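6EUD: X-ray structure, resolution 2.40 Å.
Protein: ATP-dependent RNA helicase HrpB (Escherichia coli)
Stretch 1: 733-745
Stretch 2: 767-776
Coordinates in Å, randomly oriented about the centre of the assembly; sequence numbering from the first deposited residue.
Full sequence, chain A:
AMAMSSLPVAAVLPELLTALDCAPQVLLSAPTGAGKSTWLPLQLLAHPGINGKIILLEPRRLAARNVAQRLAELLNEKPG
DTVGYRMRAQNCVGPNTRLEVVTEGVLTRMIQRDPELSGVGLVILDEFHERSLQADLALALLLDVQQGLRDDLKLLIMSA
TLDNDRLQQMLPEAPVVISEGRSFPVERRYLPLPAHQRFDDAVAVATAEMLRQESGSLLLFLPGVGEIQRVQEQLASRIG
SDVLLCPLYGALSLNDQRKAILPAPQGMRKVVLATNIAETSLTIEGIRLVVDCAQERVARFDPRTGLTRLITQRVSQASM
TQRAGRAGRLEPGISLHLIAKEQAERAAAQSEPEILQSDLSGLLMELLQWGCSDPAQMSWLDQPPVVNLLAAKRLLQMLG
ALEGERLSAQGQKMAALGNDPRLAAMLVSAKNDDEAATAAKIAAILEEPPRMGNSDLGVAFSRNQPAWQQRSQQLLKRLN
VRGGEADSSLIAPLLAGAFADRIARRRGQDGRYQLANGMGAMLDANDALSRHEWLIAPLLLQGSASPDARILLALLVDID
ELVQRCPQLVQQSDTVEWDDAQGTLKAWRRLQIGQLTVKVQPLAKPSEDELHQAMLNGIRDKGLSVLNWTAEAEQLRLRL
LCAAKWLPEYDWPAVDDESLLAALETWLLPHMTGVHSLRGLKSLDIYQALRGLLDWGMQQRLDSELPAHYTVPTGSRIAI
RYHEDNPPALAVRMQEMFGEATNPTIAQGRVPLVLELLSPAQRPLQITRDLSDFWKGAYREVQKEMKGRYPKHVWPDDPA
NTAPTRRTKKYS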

ATOM      1  N   ARG A 733      20.919  45.730  26.578  1.00 40.01           N
ATOM      2  CA  ARG A 733      21.167  47.166  26.486  1.00 43.53           C
ATOM      3  C   ARG A 733      22.254  47.427  25.444  1.00 41.85           C
ATOM      4  O   ARG A 733      23.308  46.796  25.449  1.00 40.71           O
ATOM      5  CB  ARG A 733      21.562  47.743  27.843  1.00 46.00           C
ATOM      6  CG  ARG A 733      20.471  47.643  28.894  1.00 47.52           C
ATOM      7  CD  ARG A 733      20.975  48.094  30.256  1.00 50.50           C
ATOM      8  NE  ARG A 733      22.075  47.254  30.708  1.00 52.77           N
ATOM      9  CZ  ARG A 733      22.812  47.495  31.786  1.00 55.35           C
ATOM     10  NH1 ARG A 733      22.565  48.560  32.541  1.00 57.06           N
ATOM     11  NH2 ARG A 733      23.790  46.664  32.111  1.00 54.22           N
ATOM     12  N   MET A 734      21.964  48.343  24.533  1.00 46.52           N
ATOM     13  CA  MET A 734      22.869  48.695  23.449  1.00 45.68           C
ATOM     14  C   MET A 734      24.268  49.000  23.959  1.00 48.74           C
ATOM     15  O   MET A 734      25.254  48.568  23.373  1.00 50.72           O
ATOM     16  CB  MET A 734      22.321  49.895  22.687  1.00 45.88           C
ATOM     17  CG  MET A 734      23.167  50.325  21.503  1.00 48.00           C
ATOM     18  SD  MET A 734      22.444  51.714  20.601  1.00 59.48           S
ATOM     19  CE  MET A 734      22.522  53.028  21.814  1.00 51.74           C
ATOM     20  N   GLN A 735      24.345  49.722  25.070  1.00 47.57           N
ATOM     21  CA  GLN A 735      25.631  50.132  25.639  1.00 52.34           C
ATOM     22  C   GLN A 735      26.563  48.925  25.893  1.00 49.89           C
ATOM     23  O   GLN A 735      27.793  49.051  25.824  1.00 50.68           O
ATOM     24  CB  GLN A 735      25.397  50.930  26.939  1.00 52.64           C
ATOM     25  CG  GLN A 735      24.833  50.097  28.079  1.00 59.23           C
ATOM     26  CD  GLN A 735      23.756  50.800  28.887  1.00 65.01           C
ATOM     27  OE1 GLN A 735      23.158  51.770  28.436  1.00 71.02           O
ATOM     28  NE2 GLN A 735      23.491  50.292  30.081  1.00 64.81           N
ATOM     29  N   GLU A 736      25.973  47.758  26.157  1.00 42.64           N
ATOM     30  CA  GLU A 736      26.746  46.568  26.479  1.00 43.08           C
ATOM     31  C   GLU A 736      27.350  45.908  25.239  1.00 44.42           C
ATOM     32  O   GLU A 736      28.248  45.084  25.342  1.00 45.23           O
ATOM     33  CB  GLU A 736      25.879  45.557  27.233  1.00 46.27           C
ATOM     34  CG  GLU A 736      25.458  46.006  28.633  1.00 52.38           C
ATOM     35  CD  GLU A 736      25.314  44.838  29.611  1.00 56.32           C
ATOM     36  OE1 GLU A 736      24.233  44.196  29.668  1.00 57.37           O
ATOM     37  OE2 GLU A 736      26.299  44.557  30.324  1.00 57.37           O
ATOM     38  N   MET A 737      26.854  46.263  24.060  1.00 46.67           N
ATOM     39  CA  MET A 737      27.357  45.670  22.824  1.00 45.48           C
ATOM     40  C   MET A 737      28.517  46.465  22.213  1.00 45.70           C
ATOM     41  O   MET A 737      28.990  46.144  21.118  1.00 49.79           O
ATOM     42  CB  MET A 737      26.226  45.549  21.810  1.00 37.12           C
ATOM     43  CG  MET A 737      25.123  44.607  22.242  1.00 38.64           C
ATOM     44  SD  MET A 737      25.769  42.981  22.612  1.00 46.70           S
ATOM     45  CE  MET A 737      26.572  42.558  21.040  1.00 43.50           C
ATOM     46  N   PHE A 738      28.973  47.504  22.903  1.00 43.51           N
ATOM     47  CA  PHE A 738      30.101  48.284  22.400  1.00 48.11           C
ATOM     48  C   PHE A 738      31.379  47.457  22.316  1.00 49.07           C
ATOM     49  O   PHE A 738      31.742  46.746  23.259  1.00 52.22           O
ATOM     50  CB  PHE A 738      30.349  49.503  23.285  1.00 51.76           C
ATOM     51  CG  PHE A 738      29.281  50.538  23.196  1.00 50.93           C
ATOM     52  CD1 PHE A 738      28.404  50.551  22.127  1.00 53.04           C
ATOM     53  CD2 PHE A 738      29.149  51.496  24.181  1.00 47.30           C
ATOM     54  CE1 PHE A 738      27.411  51.509  22.042  1.00 54.87           C
ATOM     55  CE2 PHE A 738      28.161  52.449  24.101  1.00 50.34           C
ATOM     56  CZ  PHE A 738      27.291  52.459  23.030  1.00 51.02           C
ATOM     57  N   GLY A 739      32.080  47.572  21.195  1.00 50.70           N
ATOM     58  CA  GLY A 739      33.318  46.838  21.012  1.00 53.90           C
ATOM     59  C   GLY A 739      33.144  45.624  20.118  1.00 55.96           C
ATOM     60  O   GLY A 739      34.124  45.044  19.638  1.00 55.95           O
ATOM     61  N   GLU A 740      31.886  45.242  19.898  1.00 55.13           N
ATOM     62  CA  GLU A 740      31.551  44.124  19.030  1.00 52.07           C
ATOM     63  C   GLU A 740      31.230  44.623  17.619  1.00 52.09           C
ATOM     64  O   GLU A 740      30.284  45.381  17.412  1.00 52.47           O
ATOM     65  CB  GLU A 740      30.376  43.326  19.614  1.00 54.26           C
ATOM     66  CG  GLU A 740      29.961  42.135  18.778  1.00 55.89           C
ATOM     67  CD  GLU A 740      31.106  41.164  18.538  1.00 60.09           C
ATOM     68  OE1 GLU A 740      31.873  41.369  17.569  1.00 60.91           O
ATOM     69  OE2 GLU A 740      31.228  40.186  19.305  1.00 64.47           O
ATOM     70  N   ALA A 741      32.036  44.207  16.649  1.00 53.25           N
ATOM     71  CA  ALA A 741      31.870  44.676  15.277  1.00 54.79           C
ATOM     72  C   ALA A 741      30.950  43.751  14.498  1.00 55.37           C
ATOM     73  O   ALA A 741      30.367  44.145  13.490  1.00 58.12           O
ATOM     74  CB  ALA A 741      33.211  44.776  14.589  1.00 55.04           C
ATOM     75  N   THR A 742      30.818  42.520  14.985  1.00 51.84           N
ATOM     76  CA  THR A 742      30.123  41.469  14.257  1.00 46.30           C
ATOM     77  C   THR A 742      28.931  40.945  15.038  1.00 44.39           C
ATOM     78  O   THR A 742      29.067  40.533  16.191  1.00 45.22           O
ATOM     79  CB  THR A 742      31.072  40.303  13.938  1.00 46.48           C
ATOM     80  OG1 THR A 742      32.130  40.767  13.097  1.00 52.34           O
ATOM     81  CG2 THR A 742      30.340  39.203  13.219  1.00 48.75           C
ATOM     82  N   ASN A 743      27.764  40.964  14.405  1.00 41.94           N
ATOM     83  CA  ASN A 743      26.559  40.430  15.023  1.00 40.94           C
ATOM     84  C   ASN A 743      26.805  39.031  15.599  1.00 40.02           C
ATOM     85  O   ASN A 743      27.312  38.149  14.907  1.00 43.39           O
ATOM     86  CB  ASN A 743      25.405  40.383  14.015  1.00 40.55           C
ATOM     87  CG  ASN A 743      24.044  40.355  14.691  1.00 44.29           C
ATOM     88  OD1 ASN A 743      23.400  41.393  14.818  1.00 43.69           O
ATOM     89  ND2 ASN A 743      23.612  39.174  15.153  1.00 34.61           N
ATOM     90  N   PRO A 744      26.481  38.837  16.882  1.00 34.36           N
ATOM     91  CA  PRO A 744      26.614  37.527  17.550  1.00 33.20           C
ATOM     92  C   PRO A 744      25.919  36.391  16.799  1.00 37.24           C
ATOM     93  O   PRO A 744      24.903  36.617  16.137  1.00 38.07           O
ATOM     94  CB  PRO A 744      25.938  37.757  18.916  1.00 32.30           C
ATOM     95  CG  PRO A 744      26.090  39.220  19.163  1.00 33.19           C
ATOM     96  CD  PRO A 744      26.077  39.903  17.819  1.00 37.34           C
ATOM     97  N   THR A 745      26.468  35.184  16.895  1.00 32.42           N
ATOM     98  CA  THR A 745      25.866  34.027  16.258  1.00 31.67           C
ATOM     99  C   THR A 745      26.014  32.796  17.120  1.00 37.88           C
ATOM    100  O   THR A 745      26.947  32.696  17.908  1.00 36.54           O
ATOM    101  CB  THR A 745      26.488  33.697  14.885  1.00 44.74           C
ATOM    102  OG1 THR A 745      27.872  33.364  15.053  1.00 45.68           O
ATOM    103  CG2 THR A 745      26.343  34.855  13.929  1.00 34.01           C
ATOM    104  N   ILE A 767      15.616  46.715  16.712  1.00 44.85           N
ATOM    105  CA  ILE A 767      15.678  45.283  16.533  1.00 43.94           C
ATOM    106  C   ILE A 767      16.491  44.953  15.280  1.00 49.14           C
ATOM    107  O   ILE A 767      16.119  45.323  14.162  1.00 51.22           O
ATOM    108  CB  ILE A 767      14.287  44.685  16.420  1.00 45.36           C
ATOM    109  CG1 ILE A 767      13.492  44.969  17.695  1.00 48.09           C
ATOM    110  CG2 ILE A 767      14.369  43.197  16.153  1.00 42.29           C
ATOM    111  CD1 ILE A 767      12.057  44.400  17.672  1.00 46.45           C
ATOM    112  N   THR A 768      17.611  44.258  15.464  1.00 47.35           N
ATOM    113  CA  THR A 768      18.492  43.980  14.343  1.00 43.34           C
ATOM    114  C   THR A 768      19.219  42.647  14.500  1.00 42.55           C
ATOM    115  O   THR A 768      19.462  42.163  15.616  1.00 37.00           O
ATOM    116  CB  THR A 768      19.532  45.110  14.166  1.00 44.30           C
ATOM    117  OG1 THR A 768      20.302  44.876  12.985  1.00 44.70           O
ATOM    118  CG2 THR A 768      20.481  45.176  15.369  1.00 42.41           C
ATOM    119  N   ARG A 769      19.552  42.037  13.371  1.00 43.99           N
ATOM    120  CA  ARG A 769      20.442  40.892  13.414  1.00 43.61           C
ATOM    121  C   ARG A 769      21.596  41.162  12.476  1.00 42.37           C
ATOM    122  O   ARG A 769      22.347  40.259  12.123  1.00 41.13           O
ATOM    123  CB  ARG A 769      19.717  39.592  13.056  1.00 44.00           C
ATOM    124  CG  ARG A 769      19.180  39.522  11.664  1.00 42.54           C
ATOM    125  CD  ARG A 769      18.609  38.149  11.413  1.00 41.88           C
ATOM    126  NE  ARG A 769      18.044  38.056  10.069  1.00 44.66           N
ATOM    127  CZ  ARG A 769      17.578  36.932   9.545  1.00 42.16           C
ATOM    128  NH1 ARG A 769      17.617  35.811  10.258  1.00 34.99           N
ATOM    129  NH2 ARG A 769      17.085  36.930   8.319  1.00 41.20           N
ATOM    130  N   ASP A 770      21.727  42.426  12.085  1.00 44.38           N
ATOM    131  CA  ASP A 770      22.878  42.891  11.330  1.00 47.92           C
ATOM    132  C   ASP A 770      23.517  44.033  12.114  1.00 52.41           C
ATOM    133  O   ASP A 770      23.463  45.195  11.686  1.00 56.94           O
ATOM    134  CB  ASP A 770      22.481  43.359   9.926  1.00 55.11           C
ATOM    135  CG  ASP A 770      21.645  42.336   9.172  1.00 63.22           C
ATOM    136  OD1 ASP A 770      22.232  41.486   8.474  1.00 68.17           O
ATOM    137  OD2 ASP A 770      20.400  42.397   9.246  1.00 66.50           O
ATOM    138  N   LEU A 771      24.103  43.703  13.264  1.00 45.15           N
ATOM    139  CA  LEU A 771      24.685  44.699  14.158  1.00 43.98           C
ATOM    140  C   LEU A 771      25.642  45.639  13.435  1.00 50.81           C
ATOM    141  O   LEU A 771      25.624  46.844  13.693  1.00 52.42           O
ATOM    142  CB  LEU A 771      25.403  44.021  15.327  1.00 41.18           C
ATOM    143  CG  LEU A 771      26.178  44.890  16.320  1.00 46.35           C
ATOM    144  CD1 LEU A 771      25.285  45.890  17.070  1.00 44.95           C
ATOM    145  CD2 LEU A 771      26.919  43.980  17.292  1.00 46.60           C
ATOM    146  N   SER A 772      26.450  45.094  12.524  1.00 54.76           N
ATOM    147  CA  SER A 772      27.384  45.888  11.723  1.00 61.67           C
ATOM    148  C   SER A 772      26.682  46.980  10.908  1.00 60.23           C
ATOM    149  O   SER A 772      27.149  48.117  10.852  1.00 63.89           O
ATOM    150  CB  SER A 772      28.184  44.980  10.796  1.00 72.41           C
ATOM    151  OG  SER A 772      29.174  45.717  10.110  1.00 89.69           O
ATOM    152  N   ASP A 773      25.557  46.639  10.287  1.00 58.90           N
ATOM    153  CA  ASP A 773      24.743  47.631   9.586  1.00 61.48           C
ATOM    154  C   ASP A 773      24.171  48.676  10.533  1.00 58.06           C
ATOM    155  O   ASP A 773      23.948  49.823  10.152  1.00 63.65           O
ATOM    156  CB  ASP A 773      23.585  46.969   8.837  1.00 69.76           C
ATOM    157  CG  ASP A 773      24.038  46.240   7.606  1.00 82.17           C
ATOM    158  OD1 ASP A 773      25.199  46.453   7.195  1.00 90.76           O
ATOM    159  OD2 ASP A 773      23.233  45.463   7.044  1.00 86.40           O
ATOM    160  N   PHE A 774      23.901  48.274  11.768  1.00 52.72           N
ATOM    161  CA  PHE A 774      23.272  49.184  12.706  1.00 53.29           C
ATOM    162  C   PHE A 774      24.235  50.296  13.136  1.00 54.03           C
ATOM    163  O   PHE A 774      23.883  51.478  13.109  1.00 53.78           O
ATOM    164  CB  PHE A 774      22.757  48.439  13.929  1.00 49.49           C
ATOM    165  CG  PHE A 774      22.288  49.348  15.005  1.00 52.66           C
ATOM    166  CD1 PHE A 774      21.093  50.045  14.871  1.00 57.13           C
ATOM    167  CD2 PHE A 774      23.062  49.552  16.139  1.00 52.17           C
ATOM    168  CE1 PHE A 774      20.663  50.920  15.871  1.00 59.21           C
ATOM    169  CE2 PHE A 774      22.646  50.420  17.137  1.00 54.38           C
ATOM    170  CZ  PHE A 774      21.441  51.106  17.003  1.00 56.82           C
ATOM    171  N   TRP A 775      25.444  49.904  13.531  1.00 52.24           N
ATOM    172  CA  TRP A 775      26.482  50.869  13.868  1.00 56.56           C
ATOM    173  C   TRP A 775      26.677  51.915  12.754  1.00 59.90           C
ATOM    174  O   TRP A 775      26.773  53.110  13.031  1.00 58.62           O
ATOM    175  CB  TRP A 775      27.818  50.166  14.138  1.00 53.55           C
ATOM    176  CG  TRP A 775      27.914  49.268  15.369  1.00 49.08           C
ATOM    177  CD1 TRP A 775      28.646  48.118  15.467  1.00 46.30           C
ATOM    178  CD2 TRP A 775      27.284  49.445  16.657  1.00 47.40           C
ATOM    179  NE1 TRP A 775      28.518  47.572  16.719  1.00 45.96           N
ATOM    180  CE2 TRP A 775      27.691  48.367  17.472  1.00 47.33           C
ATOM    181  CE3 TRP A 775      26.414  50.402  17.196  1.00 47.78           C
ATOM    182  CZ2 TRP A 775      27.271  48.224  18.801  1.00 41.45           C
ATOM    183  CZ3 TRP A 775      26.000  50.262  18.514  1.00 46.15           C
ATOM    184  CH2 TRP A 775      26.427  49.181  19.300  1.00 43.30           C
ATOM    185  N   LYS A 776      26.732  51.459  11.502  1.00 61.61           N
ATOM    186  CA  LYS A 776      26.906  52.358  10.360  1.00 65.33           C
ATOM    187  C   LYS A 776      25.609  53.070   9.967  1.00 70.10           C
ATOM    188  O   LYS A 776      25.639  54.126   9.346  1.00 72.92           O
ATOM    189  CB  LYS A 776      27.450  51.583   9.157  1.00 68.15           C
ATOM    190  CG  LYS A 776      28.833  50.995   9.358  1.00 70.61           C
ATOM    191  CD  LYS A 776      29.165  49.975   8.277  1.00 74.17           C
ATOM    192  CE  LYS A 776      30.583  49.431   8.438  1.00 75.63           C
ATOM    193  NZ  LYS A 776      31.639  50.450   8.116  1.00 77.63           N
TER
HETATM  194  O   HOH W   1      26.868  42.062  11.314  1.00 37.33           O

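Stretch 2 enters this contact as the end of a strand, and its first residue, Ile-767, lies out of reach of stretch 1. Thr-768 barely touches stretch 1, but its side chain makes a local bond. Its OG1 accepts a hydrogen bond from Asp-770 N at 3.0 Å, which ties the backbone together just before the helix.

Arg-769 packs its backbone against the side chain of Asn-743, while the end of its own side chain leads away. Asn-743 OD1 lies 3.0 Å from Arg-769 C. Asp-770 holds the N-cap position, yet its side chain makes no capping bond and its CA-to-CB bond points away from stretch 1.

At Leu-771 the first turn of the helix meets Asn-743. Leu-771 N donates to Asn-743 OD1 at 2.9 Å, with an angle of 143°. A side chain from stretch 1 thus satisfies an amide at the start of the helix, where no preceding turn supplies a carbonyl. The side-chain nitrogen of Asn-743 is engaged too: its ND2 donates to Pro-744 O at 3.0 Å. The CA-to-CB bond of Leu-771 points toward stretch 1, and the residue is buried. Its CD2 lies 4.0 Å from Met-737 CE, 3.9 Å from Glu-740 CG and 4.2 Å from Pro-744 CD, so this one methyl is hemmed in by several residues of stretch 1.

Ser-772 sits nearer the solvent. Its CB is 3.6 Å from Ala-741 O. A water joins the two backbones here, accepting from Ser-772 N at 3.3 Å and, weakly, from Asn-743 N at 3.4 Å. Asp-773 makes no contact.

The CA-to-CB bond of Phe-774 points toward stretch 1, and its ring meets Met-734. Met-734 SD is 3.7 Å from Phe-774 CE2 and lies at the ring edge, near its plane.

Trp-775 has the largest area covered by the other stretch. Its NE1 donates to Glu-740 O at 2.9 Å, and the angle of 162° makes this bond nearly straight. The carbonyl lies near the indole plane, as it must to meet the N-H. Glu-740 closes the type II turn that begins at Met-737, and its OE1 accepts from Thr-742 N at 3.0 Å. The six-membered ring of Trp-775 packs against apolar atoms: CH2 is 4.1 Å from Met-734 CG and 3.7 Å from Phe-738 CD1, and CZ2 is 4.2 Å from Met-737 CB. The Phe-738 and Trp-775 rings meet obliquely, with planes at 49°. Lys-776 is exposed and takes no part.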